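Local coordinates for protein fructuronate-tagaturonate epimerase UxaE from Cohnella laeviribosi in complex with 1 glycerol (Cohnella laeviribosi, PDB 6IL9) that probably interconverts D-fructuronate and D-tagaturonate by epimerisation, using a TIM-barrel scaffold that holds a zinc ion, at residues Q249-I254 against I270-T275; E166-A171 against L179-S184; L242-A247 against T277-G282. One frame throughout, in Å; residues are numbered along the deposited sequence.

How the contacts relate
All three contacts lie in the TIM barrel and are made mainly by buried residues, but they differ in depth and chemistry. Contacts 1 and 2 are apolar packing of helices on neighbouring barrel strands, 267-271 and 178-182, which are joined by backbone hydrogen bonds of S271 with L181 and C183. Each strand end then turns polar beside the zinc ion: contact 1 supplies the ligand D273, and contact 2 places D182 against the ligand H161. Contact 3 lies farther from the centre of the chain. It shares helix 234-259 with contact 1 but meets the loop leading into helix 281-293, where bridging waters carry much of the connection.

Contact 1 (Q249-I254 against I270-T275); sequences QFMIYI and ISIDET. With ZN (zinc ion), chain C.
M251, midway along 249-254 on helix 234-259, faces I270 on strand 267-271, their CA atoms 7.5 Å apart. Farther on, 270-275 runs into a loop, so only its first part lies against the helix. One long side chain makes the contact. CG of M251 lies beside the backbone N (chi1 -64°) and the rest is extended, which carries the thioether across I270 at about a right angle. I270 CG2 meets M251 CE at 3.7 Å and M251 SD at 3.8 Å, while the same CE reaches I272 CG2 more loosely at 4.2 Å. Unbranched methionine suits this place because it can follow the uneven surface of two isoleucines; V287 and L291 of helix 281-293 and C183 also pack on it.

In the TIM barrel, helix 234-259 covers the outside of the strand that follows it, and metal ligands gather at the strands' C-terminal ends. Here 270-275 passes from one role to the other. S271 points to the barrel interior, and its OG donates to D273 OD1 at 2.7 Å, nearly in line with the C-O bond, which, with the metal bond, holds the carboxylate's rotation. D273 OD2 is then left for the zinc ion at 2.4 Å; H161, H343 and a water at 2.3 Å from the zinc ion complete its coordination. The turn has its own tie: T275 OG1 donates to I272 O at 3.1 Å, approaching 54° above the carbonyl plane.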
loop_
_atom_site.group_PDB
_atom_site.type_symbol
_atom_site.label_atom_id
_atom_site.label_comp_id
_atom_site.label_asym_id
_atom_site.label_seq_id
_atom_site.Cartn_x
_atom_site.Cartn_y
_atom_site.Cartn_z
ATOM N N GLN A 249 -11.778 -13.366 -17.370
ATOM C CA GLN A 249 -13.226 -13.339 -17.191
ATOM C C GLN A 249 -13.595 -12.731 -15.850
ATOM O O GLN A 249 -14.590 -12.005 -15.740
ATOM C CB GLN A 249 -13.792 -14.751 -17.315
ATOM C CG GLN A 249 -13.649 -15.329 -18.687
ATOM C CD GLN A 249 -14.380 -14.512 -19.722
ATOM O OE1 GLN A 249 -13.789 -14.057 -20.708
ATOM N NE2 GLN A 249 -15.676 -14.307 -19.503
ATOM N N PHE A 250 -12.791 -13.014 -14.825
ATOM C CA PHE A 250 -13.035 -12.488 -13.488
ATOM C C PHE A 250 -12.804 -10.983 -13.446
ATOM O O PHE A 250 -13.576 -10.252 -12.816
ATOM C CB PHE A 250 -12.133 -13.218 -12.485
ATOM C CG PHE A 250 -12.289 -12.756 -11.058
ATOM C CD1 PHE A 250 -13.509 -12.867 -10.401
ATOM C CD2 PHE A 250 -11.202 -12.239 -10.368
ATOM C CE1 PHE A 250 -13.649 -12.450 -9.085
ATOM C CE2 PHE A 250 -11.331 -11.816 -9.051
ATOM C CZ PHE A 250 -12.558 -11.916 -8.410
ATOM N N MET A 251 -11.748 -10.507 -14.114
ATOM C CA MET A 251 -11.512 -9.072 -14.236
ATOM C C MET A 251 -12.717 -8.369 -14.854
ATOM O O MET A 251 -13.198 -7.353 -14.338
ATOM C CB MET A 251 -10.257 -8.817 -15.087
ATOM C CG MET A 251 -8.933 -9.329 -14.518
ATOM S SD MET A 251 -7.587 -9.458 -15.761
ATOM C CE MET A 251 -6.515 -10.601 -14.894
ATOM N N ILE A 252 -13.206 -8.896 -15.977
ATOM C CA ILE A 252 -14.317 -8.264 -16.677
ATOM C C ILE A 252 -15.564 -8.262 -15.801
ATOM O O ILE A 252 -16.285 -7.261 -15.727
ATOM C CB ILE A 252 -14.577 -8.975 -18.016
ATOM C CG1 ILE A 252 -13.376 -8.787 -18.945
ATOM C CG2 ILE A 252 -15.850 -8.441 -18.664
ATOM C CD1 ILE A 252 -13.255 -9.866 -20.013
ATOM N N TYR A 253 -15.835 -9.386 -15.136
ATOM C CA TYR A 253 -17.030 -9.521 -14.305
ATOM C C TYR A 253 -17.036 -8.495 -13.178
ATOM O O TYR A 253 -18.053 -7.838 -12.920
ATOM C CB TYR A 253 -17.088 -10.944 -13.750
ATOM C CG TYR A 253 -18.013 -11.159 -12.567
ATOM C CD1 TYR A 253 -19.391 -11.267 -12.746
ATOM C CD2 TYR A 253 -17.501 -11.294 -11.277
ATOM C CE1 TYR A 253 -20.237 -11.491 -11.664
ATOM C CE2 TYR A 253 -18.340 -11.510 -10.188
ATOM C CZ TYR A 253 -19.706 -11.604 -10.390
ATOM O OH TYR A 253 -20.544 -11.823 -9.317
ATOM N N ILE A 254 -15.900 -8.341 -12.502
ATOM C CA ILE A 254 -15.799 -7.364 -11.418
ATOM C C ILE A 254 -15.915 -5.946 -11.966
ATOM O O ILE A 254 -16.612 -5.094 -11.395
ATOM C CB ILE A 254 -14.481 -7.568 -10.645
ATOM C CG1 ILE A 254 -14.481 -8.912 -9.896
ATOM C CG2 ILE A 254 -14.226 -6.405 -9.704
ATOM C CD1 ILE A 254 -15.632 -9.088 -8.906
ATOM N N ILE A 270 -5.344 -4.083 -11.601
ATOM C CA ILE A 270 -5.403 -5.530 -11.759
ATOM C C ILE A 270 -4.090 -6.102 -11.247
ATOM O O ILE A 270 -3.011 -5.721 -11.713
ATOM C CB ILE A 270 -5.670 -5.925 -13.217
ATOM C CG1 ILE A 270 -7.086 -5.484 -13.597
ATOM C CG2 ILE A 270 -5.512 -7.433 -13.380
ATOM C CD1 ILE A 270 -7.275 -5.265 -15.064
ATOM N N SER A 271 -4.179 -7.011 -10.284
ATOM C CA SER A 271 -2.999 -7.550 -9.618
ATOM C C SER A 271 -2.879 -9.030 -9.938
ATOM O O SER A 271 -3.809 -9.808 -9.691
ATOM C CB SER A 271 -3.070 -7.295 -8.111
ATOM O OG SER A 271 -2.347 -8.266 -7.373
ATOM N N ILE A 272 -1.745 -9.410 -10.517
ATOM C CA ILE A 272 -1.415 -10.814 -10.716
ATOM C C ILE A 272 0.029 -11.019 -10.269
ATOM O O ILE A 272 0.752 -11.846 -10.831
ATOM C CB ILE A 272 -1.634 -11.245 -12.180
ATOM C CG1 ILE A 272 -0.891 -10.315 -13.142
ATOM C CG2 ILE A 272 -3.124 -11.269 -12.522
ATOM C CD1 ILE A 272 -1.081 -10.658 -14.583
ATOM N N ASP A 273 0.453 -10.266 -9.244
ATOM C CA ASP A 273 1.846 -10.280 -8.814
ATOM C C ASP A 273 2.147 -11.360 -7.786
ATOM O O ASP A 273 3.324 -11.637 -7.535
ATOM C CB ASP A 273 2.251 -8.919 -8.242
ATOM C CG ASP A 273 1.507 -8.577 -6.984
ATOM O OD1 ASP A 273 0.337 -8.139 -7.084
ATOM O OD2 ASP A 273 2.095 -8.742 -5.897
ATOM N N GLU A 274 1.126 -11.966 -7.184
ATOM C CA GLU A 274 1.319 -13.084 -6.263
ATOM C C GLU A 274 1.053 -14.419 -6.946
ATOM O O GLU A 274 0.392 -15.301 -6.394
ATOM C CB GLU A 274 0.445 -12.905 -5.024
ATOM C CG GLU A 274 0.534 -11.496 -4.455
ATOM C CD GLU A 274 0.565 -11.455 -2.938
ATOM O OE1 GLU A 274 -0.432 -11.869 -2.310
ATOM O OE2 GLU A 274 1.584 -10.995 -2.372
ATOM N N THR A 275 1.568 -14.571 -8.164
ATOM C CA THR A 275 1.505 -15.799 -8.941
ATOM C C THR A 275 2.804 -16.578 -8.757
ATOM O O THR A 275 3.852 -16.001 -8.459
ATOM C CB THR A 275 1.275 -15.470 -10.426
ATOM O OG1 THR A 275 0.003 -14.829 -10.575
ATOM C CG2 THR A 275 1.273 -16.712 -11.291
HETATM ZN ZN ZN C . 0.699 -7.532 -4.371
HETATM O O HOH W 1 2.134 -7.593 -2.573
#

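Contact 2 (E166-A171 against L179-S184); sequences EDIRMA and LTLDCS
This contact closes a beta-alpha-beta unit of the barrel, in which strand 156-162 leads through helix 165-173 to the parallel strand 178-182. I168 and A171 of the helix, one turn apart, rest on L179 and L181 of the strand. The axes of helix 166-171 and strand 179-182 run nearly antiparallel, at 173° and 9.9 Å apart, as expected when the chain reverses once between helix and strand.

L179 serves both helix residues with its forked end. Its CD2 presses on A171 CB at 3.5 Å, while its CD1 meets I168 CG2 at 3.8 Å. The small methyl of A171 suits the point where the strand side chain comes closest to the helix, and the branched ends of L179 and I168 let each of them touch two partners. I168 forks in turn: CG2, anti to the backbone N, takes L179, whereas CD1 at the end of the other branch touches L181 CD1 at 3.9 Å. L162 of strand 156-162 adds to the same apolar layer, packing on I168, A171 and L179.

T180 and D182 belong to the polar interior. At the strand's last residue, D182 OD1 forms an Asx turn by accepting S184 N at 2.9 Å. The same D182 OD1 also takes S184 OG at 2.8 Å on its syn side, 30° out of the carboxylate plane. Two bonds thus hold this oxygen, leaving D182 OD2 to bond H161 ND1. Because H161 binds the zinc ion, D182 is a second-shell residue that probably orients its imidazole. Apolar packing of a helix on its strand, with active-site groups at the strand's C-terminal end, is characteristic of the TIM barrel, and here that end serves the zinc site.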
loop_
_atom_site.group_PDB
_atom_site.type_symbol
_atom_site.label_atom_id
_atom_site.label_comp_id
_atom_site.label_asym_id
_atom_site.label_seq_id
_atom_site.Cartn_x
_atom_site.Cartn_y
_atom_site.Cartn_z
ATOM N N GLU A 166 -17.708 -9.229 -1.322
ATOM C CA GLU A 166 -18.124 -8.499 -0.127
ATOM C C GLU A 166 -17.116 -7.415 0.236
ATOM O O GLU A 166 -17.498 -6.308 0.629
ATOM C CB GLU A 166 -18.311 -9.469 1.042
ATOM C CG GLU A 166 -19.378 -9.045 2.035
ATOM C CD GLU A 166 -19.053 -9.442 3.469
ATOM O OE1 GLU A 166 -19.633 -8.839 4.401
ATOM O OE2 GLU A 166 -18.224 -10.361 3.664
ATOM N N ASP A 167 -15.825 -7.720 0.098
ATOM C CA ASP A 167 -14.774 -6.759 0.410
ATOM C C ASP A 167 -14.701 -5.641 -0.622
ATOM O O ASP A 167 -14.437 -4.487 -0.265
ATOM C CB ASP A 167 -13.430 -7.488 0.514
ATOM C CG ASP A 167 -13.363 -8.425 1.713
ATOM O OD1 ASP A 167 -14.040 -8.140 2.724
ATOM O OD2 ASP A 167 -12.639 -9.439 1.651
ATOM N N ILE A 168 -14.955 -5.957 -1.892
ATOM C CA ILE A 168 -15.029 -4.925 -2.927
ATOM C C ILE A 168 -16.197 -3.978 -2.656
ATOM O O ILE A 168 -16.072 -2.752 -2.778
ATOM C CB ILE A 168 -15.145 -5.584 -4.312
ATOM C CG1 ILE A 168 -13.880 -6.397 -4.600
ATOM C CG2 ILE A 168 -15.412 -4.554 -5.381
ATOM C CD1 ILE A 168 -14.035 -7.356 -5.766
ATOM N N ARG A 169 -17.357 -4.540 -2.302
ATOM C CA ARG A 169 -18.504 -3.706 -1.949
ATOM C C ARG A 169 -18.195 -2.819 -0.753
ATOM O O ARG A 169 -18.563 -1.640 -0.736
ATOM C CB ARG A 169 -19.722 -4.579 -1.644
ATOM C CG ARG A 169 -20.314 -5.274 -2.850
ATOM C CD ARG A 169 -21.737 -5.768 -2.564
ATOM N NE ARG A 169 -21.770 -6.770 -1.502
ATOM C CZ ARG A 169 -21.570 -8.073 -1.684
ATOM N NH1 ARG A 169 -21.313 -8.554 -2.895
ATOM N NH2 ARG A 169 -21.624 -8.901 -0.649
ATOM N N MET A 170 -17.535 -3.381 0.264
ATOM C CA MET A 170 -17.182 -2.610 1.452
ATOM C C MET A 170 -16.253 -1.460 1.093
ATOM O O MET A 170 -16.483 -0.313 1.490
ATOM C CB MET A 170 -16.537 -3.524 2.495
ATOM C CG MET A 170 -15.934 -2.803 3.705
ATOM S SD MET A 170 -15.126 -3.927 4.887
ATOM C CE MET A 170 -13.800 -4.636 3.903
ATOM N N ALA A 171 -15.200 -1.753 0.326
ATOM C CA ALA A 171 -14.268 -0.711 -0.086
ATOM C C ALA A 171 -14.990 0.426 -0.797
ATOM O O ALA A 171 -14.737 1.605 -0.526
ATOM C CB ALA A 171 -13.185 -1.310 -0.988
ATOM N N LEU A 179 -9.123 0.527 -6.316
ATOM C CA LEU A 179 -9.512 -0.840 -5.986
ATOM C C LEU A 179 -8.545 -1.800 -6.657
ATOM O O LEU A 179 -8.445 -1.822 -7.886
ATOM C CB LEU A 179 -10.954 -1.131 -6.424
ATOM C CG LEU A 179 -12.076 -0.612 -5.533
ATOM C CD1 LEU A 179 -13.345 -1.426 -5.748
ATOM C CD2 LEU A 179 -11.675 -0.649 -4.082
ATOM N N THR A 180 -7.831 -2.587 -5.852
ATOM C CA THR A 180 -6.863 -3.555 -6.348
ATOM C C THR A 180 -7.503 -4.935 -6.371
ATOM O O THR A 180 -7.839 -5.477 -5.316
ATOM C CB THR A 180 -5.615 -3.572 -5.461
ATOM O OG1 THR A 180 -4.985 -2.284 -5.524
ATOM C CG2 THR A 180 -4.633 -4.649 -5.906
ATOM N N LEU A 181 -7.657 -5.502 -7.560
ATOM C CA LEU A 181 -8.263 -6.823 -7.721
ATOM C C LEU A 181 -7.164 -7.873 -7.797
ATOM O O LEU A 181 -6.447 -7.970 -8.802
ATOM C CB LEU A 181 -9.148 -6.887 -8.966
ATOM C CG LEU A 181 -9.940 -8.200 -9.081
ATOM C CD1 LEU A 181 -10.919 -8.289 -7.928
ATOM C CD2 LEU A 181 -10.677 -8.274 -10.418
ATOM N N ASP A 182 -7.051 -8.671 -6.742
ATOM C CA ASP A 182 -6.151 -9.813 -6.713
ATOM C C ASP A 182 -6.769 -10.940 -7.529
ATOM O O ASP A 182 -7.810 -11.491 -7.146
ATOM C CB ASP A 182 -5.919 -10.222 -5.259
ATOM C CG ASP A 182 -4.807 -11.239 -5.093
ATOM O OD1 ASP A 182 -4.536 -12.011 -6.041
ATOM O OD2 ASP A 182 -4.197 -11.256 -3.996
ATOM N N CYS A 183 -6.129 -11.286 -8.652
ATOM C CA CYS A 183 -6.601 -12.342 -9.543
ATOM C C CYS A 183 -5.737 -13.597 -9.455
ATOM O O CYS A 183 -5.789 -14.447 -10.349
ATOM C CB CYS A 183 -6.660 -11.832 -10.984
ATOM S SG CYS A 183 -7.752 -10.409 -11.174
ATOM N N SER A 184 -4.945 -13.724 -8.386
ATOM C CA SER A 184 -4.024 -14.851 -8.270
ATOM C C SER A 184 -4.757 -16.180 -8.143
ATOM O O SER A 184 -4.271 -17.203 -8.637
ATOM C CB SER A 184 -3.089 -14.641 -7.074
ATOM O OG SER A 184 -3.794 -14.720 -5.843
#

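Contact 3 (L242-A247 against T277-G282); sequences LVYREA and TPTAPG
A largely water-mediated contact links the outer helix 234-259 to the loop that runs from strand 267-271 into helix 281-293, toward the periphery of the barrel. Y244 is the residue that reaches over, and T279 is the one it meets. Their CA atoms are 10.1 Å apart, too far for backbones to touch, which is why a long aromatic suits the helix side.

The Y244 ring, with CG beside the backbone N (chi1 -66°), points its hydroxyl at the loop. Y244 OH lies 3.9 Å from T279 CG2 and equally near T279 CA, a loose touch of oxygen on carbon, with the two side chains passing at a slant. The polar work falls to two waters in the plane of the ring at its edge. One lies 2.8 Å from Y244 OH and accepts the backbone N-H of A280, its oxygen 3.0 Å from A280 N. The other lies 2.7 Å from Y244 OH and also close to T279 OG1, though at a separation too short to be trusted in detail. T279 OG1 has a further partner in the backbone N of R304, so the threonine hydroxyl ties this loop to the next one while its methyl faces the tyrosine.

V243 CG1 covers the rim of one ring face, 3.5 Å above its plane, and S283, V287 and I187 pack round the same tyrosine. A280 sits at the N-cap position of helix 281-293, and P281 follows in the first turn, where its lack of an N-H costs no helical bond. A water-bridged tyrosine here joins a barrel helix to the beta-alpha loop before the next one, at the C-terminal end of the strands, where TIM barrels carry their active sites.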
loop_
_atom_site.group_PDB
_atom_site.type_symbol
_atom_site.label_atom_id
_atom_site.label_comp_id
_atom_site.label_asym_id
_atom_site.label_seq_id
_atom_site.Cartn_x
_atom_site.Cartn_y
_atom_site.Cartn_z
ATOM N N LEU A 242 -4.957 -20.915 -21.404
ATOM C CA LEU A 242 -5.212 -21.779 -20.255
ATOM C C LEU A 242 -4.835 -21.106 -18.941
ATOM O O LEU A 242 -5.534 -21.264 -17.934
ATOM C CB LEU A 242 -4.445 -23.090 -20.408
ATOM C CG LEU A 242 -4.923 -23.984 -21.547
ATOM C CD1 LEU A 242 -4.060 -25.239 -21.624
ATOM C CD2 LEU A 242 -6.383 -24.356 -21.342
ATOM N N VAL A 243 -3.727 -20.360 -18.925
ATOM C CA VAL A 243 -3.252 -19.776 -17.676
ATOM C C VAL A 243 -4.149 -18.620 -17.243
ATOM O O VAL A 243 -4.430 -18.453 -16.050
ATOM C CB VAL A 243 -1.782 -19.329 -17.818
ATOM C CG1 VAL A 243 -1.331 -18.591 -16.563
ATOM C CG2 VAL A 243 -0.881 -20.539 -18.074
ATOM N N TYR A 244 -4.611 -17.808 -18.197
ATOM C CA TYR A 244 -5.162 -16.498 -17.887
ATOM C C TYR A 244 -6.647 -16.315 -18.187
ATOM O O TYR A 244 -7.223 -15.341 -17.690
ATOM C CB TYR A 244 -4.375 -15.404 -18.636
ATOM C CG TYR A 244 -2.946 -15.275 -18.155
ATOM C CD1 TYR A 244 -2.651 -14.638 -16.954
ATOM C CD2 TYR A 244 -1.897 -15.820 -18.883
ATOM C CE1 TYR A 244 -1.349 -14.539 -16.497
ATOM C CE2 TYR A 244 -0.586 -15.724 -18.432
ATOM C CZ TYR A 244 -0.324 -15.080 -17.240
ATOM O OH TYR A 244 0.968 -14.981 -16.781
ATOM N N ARG A 245 -7.288 -17.195 -18.969
ATOM C CA ARG A 245 -8.650 -16.904 -19.426
ATOM C C ARG A 245 -9.610 -16.727 -18.257
ATOM O O ARG A 245 -10.412 -15.785 -18.239
ATOM C CB ARG A 245 -9.173 -17.999 -20.361
ATOM C CG ARG A 245 -10.620 -17.767 -20.769
ATOM C CD ARG A 245 -11.147 -18.805 -21.744
ATOM N NE ARG A 245 -12.604 -18.941 -21.637
ATOM C CZ ARG A 245 -13.489 -18.102 -22.172
ATOM N NH1 ARG A 245 -13.094 -17.040 -22.871
ATOM N NH2 ARG A 245 -14.786 -18.323 -22.002
ATOM N N GLU A 246 -9.558 -17.634 -17.275
ATOM C CA GLU A 246 -10.480 -17.527 -16.151
ATOM C C GLU A 246 -10.234 -16.243 -15.364
ATOM O O GLU A 246 -11.179 -15.611 -14.880
ATOM C CB GLU A 246 -10.357 -18.756 -15.250
ATOM C CG GLU A 246 -11.318 -18.756 -14.078
ATOM C CD GLU A 246 -11.179 -19.996 -13.208
ATOM O OE1 GLU A 246 -10.656 -21.021 -13.707
ATOM O OE2 GLU A 246 -11.599 -19.946 -12.029
ATOM N N ALA A 247 -8.968 -15.837 -15.241
ATOM C CA ALA A 247 -8.664 -14.585 -14.560
ATOM C C ALA A 247 -9.187 -13.388 -15.346
ATOM O O ALA A 247 -9.696 -12.431 -14.757
ATOM C CB ALA A 247 -7.158 -14.464 -14.325
ATOM N N THR A 277 4.061 -18.366 -11.293
ATOM C CA THR A 277 4.812 -18.165 -12.529
ATOM C C THR A 277 4.947 -16.674 -12.828
ATOM O O THR A 277 4.003 -15.912 -12.604
ATOM C CB THR A 277 4.123 -18.859 -13.703
ATOM N N PRO A 278 6.100 -16.231 -13.328
ATOM C CA PRO A 278 6.235 -14.825 -13.731
ATOM C C PRO A 278 5.338 -14.499 -14.914
ATOM O O PRO A 278 5.020 -15.358 -15.740
ATOM C CB PRO A 278 7.717 -14.704 -14.106
ATOM C CG PRO A 278 8.127 -16.106 -14.480
ATOM C CD PRO A 278 7.339 -16.996 -13.556
ATOM N N THR A 279 4.918 -13.236 -14.991
ATOM C CA THR A 279 4.081 -12.805 -16.103
ATOM C C THR A 279 4.969 -12.508 -17.302
ATOM O O THR A 279 5.688 -11.501 -17.313
ATOM C CB THR A 279 3.261 -11.570 -15.737
ATOM O OG1 THR A 279 2.638 -11.745 -14.455
ATOM C CG2 THR A 279 2.193 -11.323 -16.789
ATOM N N ALA A 280 4.908 -13.363 -18.319
ATOM C CA ALA A 280 5.629 -13.093 -19.551
ATOM C C ALA A 280 5.075 -11.831 -20.205
ATOM O O ALA A 280 3.857 -11.602 -20.179
ATOM C CB ALA A 280 5.510 -14.274 -20.518
ATOM N N PRO A 281 5.928 -10.985 -20.791
ATOM C CA PRO A 281 5.396 -9.812 -21.510
ATOM C C PRO A 281 4.359 -10.170 -22.572
ATOM O O PRO A 281 3.358 -9.452 -22.730
ATOM C CB PRO A 281 6.661 -9.178 -22.110
ATOM C CG PRO A 281 7.742 -9.517 -21.119
ATOM C CD PRO A 281 7.399 -10.934 -20.652
ATOM N N GLY A 282 4.539 -11.285 -23.283
ATOM C CA GLY A 282 3.540 -11.680 -24.265
ATOM C C GLY A 282 2.200 -12.043 -23.640
ATOM O O GLY A 282 1.139 -11.764 -24.213
HETATM O O HOH W 2 3.142 -15.802 -18.416
HETATM O O HOH W 3 1.360 -13.778 -14.361
#